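Side-chain contacts in DyP2 (PDB 4G2C), which probably uses its heme and peroxide to oxidise dyes and lignin-related substrates, and binds a manganese ion: residues A[211-214]-A[218-221]; A[285-290]-A[311-316]; A[426-431]-A[435-440]. All coordinates share one frame; numbering follows the deposited sequence.

Interaction 1 of 3, residues A[211-214]-A[218-221]; sequences GIEH and VDGR. With HEM (protoporphyrin IX containing Fe), chain C.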
loop_
_atom_site.group_PDB
_atom_site.type_symbol
_atom_site.label_atom_id
_atom_site.label_comp_id
_atom_site.label_asym_id
_atom_site.label_seq_id
_atom_site.Cartn_x
_atom_site.Cartn_y
_atom_site.Cartn_z
ATOM N N GLY A 211 -10.565 -8.479 -2.859
ATOM C CA GLY A 211 -9.966 -8.206 -1.561
ATOM C C GLY A 211 -10.491 -6.933 -0.921
ATOM O O GLY A 211 -10.698 -5.935 -1.602
ATOM N N ILE A 212 -10.698 -6.952 0.390
ATOM C CA ILE A 212 -11.209 -5.766 1.090
ATOM C C ILE A 212 -10.419 -5.443 2.346
ATOM O O ILE A 212 -9.682 -6.289 2.853
ATOM C CB ILE A 212 -12.653 -5.962 1.536
ATOM C CG1 ILE A 212 -12.734 -7.139 2.525
ATOM C CG2 ILE A 212 -13.554 -6.154 0.322
ATOM C CD1 ILE A 212 -14.135 -7.363 3.117
ATOM N N GLU A 213 -10.569 -4.220 2.849
ATOM C CA GLU A 213 -10.004 -3.889 4.162
ATOM C C GLU A 213 -11.111 -3.892 5.222
ATOM O O GLU A 213 -12.277 -4.120 4.898
ATOM C CB GLU A 213 -9.236 -2.571 4.138
ATOM C CG GLU A 213 -10.032 -1.416 3.573
ATOM C CD GLU A 213 -11.226 -1.065 4.439
ATOM O OE1 GLU A 213 -12.356 -1.039 3.903
ATOM O OE2 GLU A 213 -11.028 -0.815 5.659
ATOM N N HIS A 214 -10.757 -3.650 6.478
ATOM C CA HIS A 214 -11.710 -3.889 7.570
ATOM C C HIS A 214 -12.969 -3.025 7.577
ATOM O O HIS A 214 -13.985 -3.435 8.126
ATOM C CB HIS A 214 -11.013 -3.926 8.933
ATOM C CG HIS A 214 -10.285 -5.217 9.177
ATOM N ND1 HIS A 214 -10.943 -6.404 9.419
ATOM C CD2 HIS A 214 -8.963 -5.516 9.163
ATOM C CE1 HIS A 214 -10.059 -7.378 9.560
ATOM N NE2 HIS A 214 -8.849 -6.865 9.405
ATOM N N VAL A 218 -13.523 -2.645 -0.969
ATOM C CA VAL A 218 -12.539 -3.185 -1.888
ATOM C C VAL A 218 -11.254 -2.364 -1.772
ATOM O O VAL A 218 -11.272 -1.150 -1.867
ATOM C CB VAL A 218 -13.048 -3.157 -3.342
ATOM C CG1 VAL A 218 -11.944 -3.615 -4.300
ATOM C CG2 VAL A 218 -14.265 -4.045 -3.496
ATOM N N ASP A 219 -10.128 -3.018 -1.538
ATOM C CA ASP A 219 -8.913 -2.244 -1.400
ATOM C C ASP A 219 -7.877 -2.783 -2.376
ATOM O O ASP A 219 -7.949 -3.936 -2.789
ATOM C CB ASP A 219 -8.431 -2.235 0.062
ATOM C CG ASP A 219 -7.876 -3.573 0.511
ATOM O OD1 ASP A 219 -8.191 -4.606 -0.116
ATOM O OD2 ASP A 219 -7.110 -3.597 1.497
ATOM N N GLY A 220 -6.939 -1.949 -2.788
ATOM C CA GLY A 220 -5.936 -2.402 -3.745
ATOM C C GLY A 220 -6.426 -2.689 -5.156
ATOM O O GLY A 220 -5.955 -3.623 -5.794
ATOM N N ARG A 221 -7.354 -1.883 -5.659
ATOM C CA ARG A 221 -7.783 -1.984 -7.056
ATOM C C ARG A 221 -6.832 -1.209 -7.975
ATOM O O ARG A 221 -6.440 -1.679 -9.044
ATOM C CB ARG A 221 -9.209 -1.431 -7.217
ATOM C CG ARG A 221 -9.668 -1.304 -8.674
ATOM C CD ARG A 221 -9.679 -2.668 -9.361
ATOM N NE ARG A 221 -10.107 -2.609 -10.758
ATOM C CZ ARG A 221 -9.287 -2.402 -11.781
ATOM N NH1 ARG A 221 -7.997 -2.202 -11.568
ATOM N NH2 ARG A 221 -9.760 -2.387 -13.020
HETATM C CHA HEM C . -6.898 3.243 -2.397
HETATM C CHB HEM C . -8.334 2.118 2.108
HETATM C CHC HEM C . -4.053 3.559 3.896
HETATM C CHD HEM C . -2.955 5.391 -0.447
HETATM C C1A HEM C . -7.655 2.797 -1.341
HETATM C C2A HEM C . -8.981 2.224 -1.444
HETATM C C3A HEM C . -9.367 1.912 -0.201
HETATM C C4A HEM C . -8.307 2.272 0.726
HETATM C CMA HEM C . -10.708 1.277 0.204
HETATM C CAA HEM C . -9.768 2.023 -2.770
HETATM C CBA HEM C . -9.340 0.703 -3.419
HETATM C CGA HEM C . -8.108 0.866 -4.280
HETATM O O1A HEM C . -8.087 1.725 -5.181
HETATM O O2A HEM C . -7.119 0.131 -4.077
HETATM C C1B HEM C . -7.319 2.410 3.008
HETATM C C2B HEM C . -7.316 2.194 4.454
HETATM C C3B HEM C . -6.121 2.598 4.930
HETATM C C4B HEM C . -5.327 3.060 3.817
HETATM C CMB HEM C . -8.504 1.624 5.271
HETATM C CAB HEM C . -5.586 2.574 6.379
HETATM C CBB HEM C . -6.127 1.771 7.298
HETATM C C1C HEM C . -3.418 4.252 2.889
HETATM C C2C HEM C . -2.211 5.049 3.033
HETATM C C3C HEM C . -1.904 5.539 1.820
HETATM C C4C HEM C . -2.907 5.071 0.885
HETATM C CMC HEM C . -1.407 5.254 4.350
HETATM C CAC HEM C . -0.730 6.478 1.453
HETATM C CBC HEM C . -0.116 7.228 2.383
HETATM C C1D HEM C . -3.871 4.940 -1.373
HETATM C C2D HEM C . -3.735 5.119 -2.794
HETATM C C3D HEM C . -4.958 4.430 -3.380
HETATM C C4D HEM C . -5.714 3.925 -2.278
HETATM C CMD HEM C . -2.592 5.833 -3.537
HETATM C CAD HEM C . -5.355 4.322 -4.839
HETATM C CBD HEM C . -5.887 5.699 -5.181
HETATM C CGD HEM C . -6.141 5.645 -6.661
HETATM O O1D HEM C . -5.176 5.342 -7.411
HETATM O O2D HEM C . -7.318 5.858 -7.061
HETATM N NA HEM C . -7.273 2.803 -0.020
HETATM N NB HEM C . -6.086 2.934 2.669
HETATM N NC HEM C . -3.817 4.289 1.562
HETATM N ND HEM C . -5.043 4.236 -1.116
HETATM FE FE HEM C . -5.684 3.703 0.854
#
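Asp219 folds its side chain against the 211-214 backbone, touching Gly211, Ile212 and Glu213. With CG set between its own N and carbonyl carbon (chi1 71°), the carboxylate lies along that chain. Asp219 OD1 comes 3.4 Å from Ile212 C, while Asp219 OD2 rests 3.5 Å from Glu213 CB. Asp219 OD1 also sits 3.2 Å from Gly211 O, a pair of acceptors with no bond between them. That carbonyl is spoken for by the backbone: Asp219 N donates to Gly211 O over 3.0 Å, nearly straight at 160°, and Val218 CA adds a CA-H...O contact to the same oxygen. Ile212 and Val218 form a single beta bridge, beside which Ile212 CG2 packs 3.7 Å from Val218 N.

Glu213 also has CG between its N and carbonyl carbon, and its chain bends at chi2 (65°). The fold lays Glu213 CG 3.9 Å from Asp219 CB but carries the carboxylate well away from that of Asp219, with Glu213 OE1 6.3 Å from Asp219 OD2. The carboxylate is pinned instead by the amides of Phe215 on OE2 and Tyr217 on OE1, and by Gln278, also on OE2. Glu213 OE2 lies 3.5 Å from the heme methyl CMB, so the same side chain lines the cofactor pocket. Val218, Asp219 and Gly220 close the GXXDG signature of the dye-decolorizing peroxidases, the turn that in this family places its aspartate beside the heme.

Interaction 2 of 3, residues A[285-290]-A[311-316]; sequences EAERDL and RFEDGT. With MN (manganese (II) ion), chain D; HEM (protoporphyrin IX containing Fe), chain C.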
loop_
_atom_site.group_PDB
_atom_site.type_symbol
_atom_site.label_atom_id
_atom_site.label_comp_id
_atom_site.label_asym_id
_atom_site.label_seq_id
_atom_site.Cartn_x
_atom_site.Cartn_y
_atom_site.Cartn_z
ATOM N N GLU A 285 -19.965 4.302 12.666
ATOM C CA GLU A 285 -20.793 5.268 13.357
ATOM C C GLU A 285 -20.669 6.556 12.579
ATOM O O GLU A 285 -21.649 7.281 12.359
ATOM C CB GLU A 285 -20.321 5.479 14.804
ATOM C CG GLU A 285 -20.642 4.330 15.746
ATOM C CD GLU A 285 -20.131 4.572 17.163
ATOM O OE1 GLU A 285 -19.041 5.168 17.318
ATOM O OE2 GLU A 285 -20.825 4.179 18.124
ATOM N N ALA A 286 -19.445 6.839 12.162
ATOM C CA ALA A 286 -19.184 8.029 11.377
ATOM C C ALA A 286 -19.972 7.999 10.083
ATOM O O ALA A 286 -20.541 9.011 9.711
ATOM C CB ALA A 286 -17.685 8.207 11.113
ATOM N N GLU A 287 -20.010 6.852 9.398
ATOM C CA GLU A 287 -20.834 6.735 8.181
ATOM C C GLU A 287 -22.274 7.085 8.533
ATOM O O GLU A 287 -22.925 7.872 7.835
ATOM C CB GLU A 287 -20.800 5.327 7.552
ATOM C CG GLU A 287 -19.435 4.838 7.054
ATOM C CD GLU A 287 -19.493 3.511 6.270
ATOM O OE1 GLU A 287 -18.418 2.877 6.120
ATOM O OE2 GLU A 287 -20.590 3.101 5.788
ATOM N N ARG A 288 -22.769 6.495 9.622
ATOM C CA ARG A 288 -24.150 6.718 10.042
ATOM C C ARG A 288 -24.438 8.200 10.296
ATOM O O ARG A 288 -25.396 8.747 9.762
ATOM C CB ARG A 288 -24.480 5.897 11.289
ATOM C CG ARG A 288 -25.902 6.102 11.800
ATOM C CD ARG A 288 -26.009 5.713 13.267
ATOM N NE ARG A 288 -25.096 6.500 14.099
ATOM C CZ ARG A 288 -24.424 6.010 15.142
ATOM N NH1 ARG A 288 -24.564 4.732 15.485
ATOM N NH2 ARG A 288 -23.612 6.796 15.845
ATOM N N ASP A 289 -23.600 8.833 11.112
ATOM C CA ASP A 289 -23.793 10.222 11.492
ATOM C C ASP A 289 -23.723 11.195 10.307
ATOM O O ASP A 289 -24.478 12.170 10.265
ATOM C CB ASP A 289 -22.791 10.642 12.578
ATOM C CG ASP A 289 -22.976 9.871 13.887
ATOM O OD1 ASP A 289 -24.051 9.260 14.099
ATOM O OD2 ASP A 289 -22.034 9.876 14.707
ATOM N N LEU A 290 -22.813 10.948 9.363
ATOM C CA LEU A 290 -22.709 11.810 8.182
ATOM C C LEU A 290 -23.965 11.675 7.331
ATOM O O LEU A 290 -24.502 12.673 6.845
ATOM C CB LEU A 290 -21.452 11.493 7.347
ATOM C CG LEU A 290 -21.289 12.193 5.986
ATOM C CD1 LEU A 290 -21.248 13.716 6.114
ATOM C CD2 LEU A 290 -20.046 11.711 5.243
ATOM N N ARG A 311 -15.132 5.425 -3.150
ATOM C CA ARG A 311 -15.803 4.282 -3.759
ATOM C C ARG A 311 -16.806 3.719 -2.753
ATOM O O ARG A 311 -16.633 3.869 -1.551
ATOM C CB ARG A 311 -14.813 3.180 -4.117
ATOM C CG ARG A 311 -13.755 3.489 -5.166
ATOM C CD ARG A 311 -12.762 2.286 -5.280
ATOM N NE ARG A 311 -11.682 2.486 -6.252
ATOM C CZ ARG A 311 -11.689 2.029 -7.505
ATOM N NH1 ARG A 311 -12.724 1.314 -7.963
ATOM N NH2 ARG A 311 -10.650 2.274 -8.301
ATOM N N PHE A 312 -17.858 3.082 -3.248
ATOM C CA PHE A 312 -18.728 2.264 -2.408
ATOM C C PHE A 312 -17.979 1.000 -1.975
ATOM O O PHE A 312 -16.930 0.657 -2.523
ATOM C CB PHE A 312 -20.009 1.886 -3.168
ATOM C CG PHE A 312 -20.872 3.064 -3.490
ATOM C CD1 PHE A 312 -21.813 3.520 -2.580
ATOM C CD2 PHE A 312 -20.710 3.754 -4.683
ATOM C CE1 PHE A 312 -22.598 4.616 -2.870
ATOM C CE2 PHE A 312 -21.484 4.854 -4.975
ATOM C CZ PHE A 312 -22.431 5.287 -4.068
ATOM N N GLU A 313 -18.517 0.298 -0.995
ATOM C CA GLU A 313 -17.867 -0.923 -0.542
ATOM C C GLU A 313 -17.471 -1.893 -1.658
ATOM O O GLU A 313 -16.472 -2.625 -1.520
ATOM C CB GLU A 313 -18.690 -1.600 0.549
ATOM C CG GLU A 313 -18.479 -0.915 1.886
ATOM C CD GLU A 313 -19.692 -0.989 2.786
ATOM O OE1 GLU A 313 -20.095 -2.121 3.153
ATOM O OE2 GLU A 313 -20.240 0.098 3.122
ATOM N N ASP A 314 -18.182 -1.836 -2.784
ATOM C CA ASP A 314 -18.077 -2.891 -3.800
ATOM C C ASP A 314 -17.039 -2.852 -4.952
ATOM O O ASP A 314 -17.126 -3.706 -5.812
ATOM C CB ASP A 314 -19.459 -3.263 -4.381
ATOM C CG ASP A 314 -19.965 -2.246 -5.368
ATOM O OD1 ASP A 314 -19.484 -1.101 -5.305
ATOM O OD2 ASP A 314 -20.842 -2.586 -6.201
ATOM N N GLY A 315 -16.123 -1.897 -5.082
ATOM C CA GLY A 315 -16.260 -0.510 -4.787
ATOM C C GLY A 315 -16.419 0.201 -6.152
ATOM O O GLY A 315 -15.468 0.437 -6.920
ATOM N N THR A 316 -17.671 0.510 -6.452
ATOM C CA THR A 316 -18.055 1.434 -7.500
ATOM C C THR A 316 -17.487 2.833 -7.212
ATOM O O THR A 316 -17.662 3.370 -6.105
ATOM C CB THR A 316 -19.586 1.480 -7.555
ATOM O OG1 THR A 316 -20.073 0.135 -7.666
ATOM C CG2 THR A 316 -20.076 2.301 -8.737
HETATM MN MN MN D . -21.420 1.644 4.200
HETATM C CHA HEM C . -6.898 3.243 -2.397
HETATM C CHB HEM C . -8.334 2.118 2.108
HETATM C CHC HEM C . -4.053 3.559 3.896
HETATM C CHD HEM C . -2.955 5.391 -0.447
HETATM C C1A HEM C . -7.655 2.797 -1.341
HETATM C C2A HEM C . -8.981 2.224 -1.444
HETATM C C3A HEM C . -9.367 1.912 -0.201
HETATM C C4A HEM C . -8.307 2.272 0.726
HETATM C CMA HEM C . -10.708 1.277 0.204
HETATM C CAA HEM C . -9.768 2.023 -2.770
HETATM C CBA HEM C . -9.340 0.703 -3.419
HETATM C CGA HEM C . -8.108 0.866 -4.280
HETATM O O1A HEM C . -8.087 1.725 -5.181
HETATM O O2A HEM C . -7.119 0.131 -4.077
HETATM C C1B HEM C . -7.319 2.410 3.008
HETATM C C2B HEM C . -7.316 2.194 4.454
HETATM C C3B HEM C . -6.121 2.598 4.930
HETATM C C4B HEM C . -5.327 3.060 3.817
HETATM C CMB HEM C . -8.504 1.624 5.271
HETATM C CAB HEM C . -5.586 2.574 6.379
HETATM C CBB HEM C . -6.127 1.771 7.298
HETATM C C1C HEM C . -3.418 4.252 2.889
HETATM C C2C HEM C . -2.211 5.049 3.033
HETATM C C3C HEM C . -1.904 5.539 1.820
HETATM C C4C HEM C . -2.907 5.071 0.885
HETATM C CMC HEM C . -1.407 5.254 4.350
HETATM C CAC HEM C . -0.730 6.478 1.453
HETATM C CBC HEM C . -0.116 7.228 2.383
HETATM C C1D HEM C . -3.871 4.940 -1.373
HETATM C C2D HEM C . -3.735 5.119 -2.794
HETATM C C3D HEM C . -4.958 4.430 -3.380
HETATM C C4D HEM C . -5.714 3.925 -2.278
HETATM C CMD HEM C . -2.592 5.833 -3.537
HETATM C CAD HEM C . -5.355 4.322 -4.839
HETATM C CBD HEM C . -5.887 5.699 -5.181
HETATM C CGD HEM C . -6.141 5.645 -6.661
HETATM O O1D HEM C . -5.176 5.342 -7.411
HETATM O O2D HEM C . -7.318 5.858 -7.061
HETATM N NA HEM C . -7.273 2.803 -0.020
HETATM N NB HEM C . -6.086 2.934 2.669
HETATM N NC HEM C . -3.817 4.289 1.562
HETATM N ND HEM C . -5.043 4.236 -1.116
HETATM FE FE HEM C . -5.684 3.703 0.854
HETATM O O HOH W 1 -20.861 2.622 2.174
#
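This is a metal-bridged contact: a manganese ion joins Glu287, on helix 280-293, to Glu313, in the loop that follows helix 303-309. The two side chains do not bond each other. Glu287 OE2 holds the ion at 2.3 Å and Glu313 OE2 at 2.2 Å, each with one oxygen, and water 1 is a third ligand. The two OE2 atoms stay 4.0 Å apart, and the carboxylate planes are turned 57° against each other; the cation between them probably offsets their like charge. Glu287 reaches out with its chain extended beyond CG (chi2 -172°), whereas Glu313 needs a bend at chi2 to bring OE2 to the ion. The second oxygen of Glu287 is steadied by a salt bridge to Lys284.

The loop carrying Glu313 is tightly braced. Asp314 OD1 takes both Thr316 N and Thr316 OG1, each at 2.7 Å, the former making an Asx turn. Arg311 NH1 donates to Gly315 O at 3.1 Å, with that oxygen in the guanidinium plane. Arg311 NE passes 3.8 Å from the heme propionate atom O1A, too far for a hydrogen bond.

Around this site, Leu290 packs on Ala304 and Leu308, and Phe312 on Arg303 and Ala306, so helix 303-309 is the common neighbour of the metal-bearing helix and loop.

Interaction 3 of 3, residues A[426-431]-A[435-440]; sequences NPAFPF and GSQPGL. With ACT (acetate ion), chain J.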
loop_
_atom_site.group_PDB
_atom_site.type_symbol
_atom_site.label_atom_id
_atom_site.label_comp_id
_atom_site.label_asym_id
_atom_site.label_seq_id
_atom_site.Cartn_x
_atom_site.Cartn_y
_atom_site.Cartn_z
ATOM N N ASN A 426 -2.931 17.424 4.308
ATOM C CA ASN A 426 -2.942 18.816 3.915
ATOM C C ASN A 426 -4.369 19.300 3.706
ATOM O O ASN A 426 -5.086 18.771 2.851
ATOM C CB ASN A 426 -2.118 18.975 2.650
ATOM C CG ASN A 426 -1.981 20.415 2.212
ATOM O OD1 ASN A 426 -2.637 21.314 2.750
ATOM N ND2 ASN A 426 -1.127 20.645 1.214
ATOM N N PRO A 427 -4.799 20.289 4.502
ATOM C CA PRO A 427 -6.188 20.741 4.379
ATOM C C PRO A 427 -6.435 21.444 3.054
ATOM O O PRO A 427 -7.579 21.496 2.602
ATOM C CB PRO A 427 -6.360 21.725 5.559
ATOM C CG PRO A 427 -4.966 22.225 5.855
ATOM C CD PRO A 427 -4.051 21.029 5.541
ATOM N N ALA A 428 -5.380 21.966 2.437
ATOM C CA ALA A 428 -5.521 22.724 1.190
ATOM C C ALA A 428 -5.680 21.875 -0.084
ATOM O O ALA A 428 -6.090 22.395 -1.125
ATOM C CB ALA A 428 -4.360 23.689 1.025
ATOM N N PHE A 429 -5.358 20.584 -0.006
ATOM C CA PHE A 429 -5.221 19.760 -1.208
ATOM C C PHE A 429 -6.339 18.748 -1.310
ATOM O O PHE A 429 -6.801 18.240 -0.293
ATOM C CB PHE A 429 -3.866 19.042 -1.188
ATOM C CG PHE A 429 -3.528 18.341 -2.464
ATOM C CD1 PHE A 429 -2.914 19.029 -3.503
ATOM C CD2 PHE A 429 -3.819 16.985 -2.631
ATOM C CE1 PHE A 429 -2.605 18.388 -4.687
ATOM C CE2 PHE A 429 -3.496 16.323 -3.817
ATOM C CZ PHE A 429 -2.884 17.023 -4.841
ATOM N N PRO A 430 -6.799 18.471 -2.541
ATOM C CA PRO A 430 -6.373 19.143 -3.779
ATOM C C PRO A 430 -7.067 20.507 -3.951
ATOM O O PRO A 430 -7.967 20.837 -3.173
ATOM C CB PRO A 430 -6.839 18.174 -4.871
ATOM C CG PRO A 430 -8.084 17.576 -4.304
ATOM C CD PRO A 430 -7.820 17.439 -2.804
ATOM N N PHE A 431 -6.653 21.293 -4.943
ATOM C CA PHE A 431 -7.149 22.671 -5.064
ATOM C C PHE A 431 -8.513 22.694 -5.715
ATOM O O PHE A 431 -8.646 22.328 -6.880
ATOM C CB PHE A 431 -6.192 23.519 -5.895
ATOM C CG PHE A 431 -4.841 23.701 -5.269
ATOM C CD1 PHE A 431 -4.583 23.220 -4.000
ATOM C CD2 PHE A 431 -3.844 24.373 -5.940
ATOM C CE1 PHE A 431 -3.335 23.392 -3.413
ATOM C CE2 PHE A 431 -2.590 24.555 -5.361
ATOM C CZ PHE A 431 -2.337 24.066 -4.093
ATOM N N GLY A 435 -10.952 27.812 -4.733
ATOM C CA GLY A 435 -9.826 28.183 -3.887
ATOM C C GLY A 435 -9.975 27.859 -2.404
ATOM O O GLY A 435 -9.118 28.244 -1.597
ATOM N N SER A 436 -11.052 27.160 -2.039
ATOM C CA SER A 436 -11.283 26.787 -0.635
ATOM C C SER A 436 -10.441 25.569 -0.191
ATOM O O SER A 436 -9.788 24.910 -1.007
ATOM C CB SER A 436 -12.776 26.526 -0.367
ATOM O OG SER A 436 -13.211 25.355 -1.026
ATOM N N GLN A 437 -10.436 25.297 1.109
ATOM C CA GLN A 437 -9.664 24.178 1.654
ATOM C C GLN A 437 -10.578 23.014 1.983
ATOM O O GLN A 437 -11.413 23.106 2.870
ATOM C CB GLN A 437 -8.881 24.613 2.892
ATOM C CG GLN A 437 -7.715 25.511 2.555
ATOM C CD GLN A 437 -6.750 25.663 3.706
ATOM O OE1 GLN A 437 -7.116 25.469 4.872
ATOM N NE2 GLN A 437 -5.496 25.999 3.388
ATOM N N PRO A 438 -10.441 21.909 1.247
ATOM C CA PRO A 438 -11.347 20.776 1.468
ATOM C C PRO A 438 -11.103 20.032 2.789
ATOM O O PRO A 438 -11.979 19.290 3.239
ATOM C CB PRO A 438 -11.069 19.863 0.259
ATOM C CG PRO A 438 -9.701 20.239 -0.216
ATOM C CD PRO A 438 -9.560 21.711 0.083
ATOM N N GLY A 439 -9.932 20.223 3.393
ATOM C CA GLY A 439 -9.621 19.582 4.653
ATOM C C GLY A 439 -8.883 18.253 4.508
ATOM O O GLY A 439 -8.472 17.850 3.408
ATOM N N LEU A 440 -8.713 17.568 5.635
ATOM C CA LEU A 440 -7.900 16.360 5.683
ATOM C C LEU A 440 -8.612 15.147 5.108
ATOM O O LEU A 440 -9.838 15.003 5.212
ATOM C CB LEU A 440 -7.502 16.044 7.126
ATOM C CG LEU A 440 -6.223 16.608 7.751
ATOM C CD1 LEU A 440 -6.180 18.124 7.672
ATOM C CD2 LEU A 440 -6.124 16.125 9.198
HETATM C C ACT J . -14.797 22.051 -0.636
HETATM O O ACT J . -14.846 20.822 -0.322
HETATM O OXT ACT J . -13.853 22.728 -0.155
HETATM C CH3 ACT J . -15.809 22.698 -1.540
HETATM O O HOH W 2 -7.082 24.811 -1.357
#
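Water 2 ties Ala428 to Ser436, donating to Ala428 O at 2.6 Å and to Ser436 O at 2.7 Å. It bridges two arms of the long irregular loop between helix 416-424 and strand 453-454, and the first arm opens with an Asx turn inside a type I beta turn. There Asn426 OD1 accepts from Ala428 N over 2.8 Å, the donor standing 49° out of the carbonyl plane. With CG opposite its own backbone N (chi1 -176°), Asn426 holds OD1 over the turn, while ND2 is taken by Ile422 O of the preceding helix.

The direct backbone hydrogen bond between the arms is Gly439 N to Pro427 O, 2.8 Å long. The donor lies in the carbonyl plane, on a lone pair. Gln437 runs beside Pro427, pointing the same way; its extended chain puts Gln437 NE2 3.5 Å from Ala428 CB and keeps OE1 near the proline ring. Leu440 also lies alongside Pro427, its CD1 4.2 Å from Pro427 CB. Lys353 NZ bonds Phe429 O on one arm and Gly439 O on the other, a third tie. Phe429 stacks on Trp423, and a face of its ring is covered by Pro430, which follows a cis peptide. Pro438 packs against the carbonyls, its CG 3.5 Å from Phe429 O and equally close to Pro430 O.

In the fold
The chain reaches interaction 1 first, where residues 211-214 and 218-221, three residues apart, close a tight loop beside the heme. Interaction 2 opens later and closes a longer excursion that runs through helix 280-293 and helix 303-309. Interaction 3 then shuts another three-residue loop beyond helix 416-424. The three follow in series; none nests in or crosses another. Interactions 1 and 2 nevertheless touch: Val218 N probably donates to Glu313 O at 3.0 Å, joining the heme-side turn to the metal-bearing loop, and both reach the same cofactor. Interaction 3 stands apart, its nearest atoms about 11 Å from interaction 2 and about 16 Å from interaction 1.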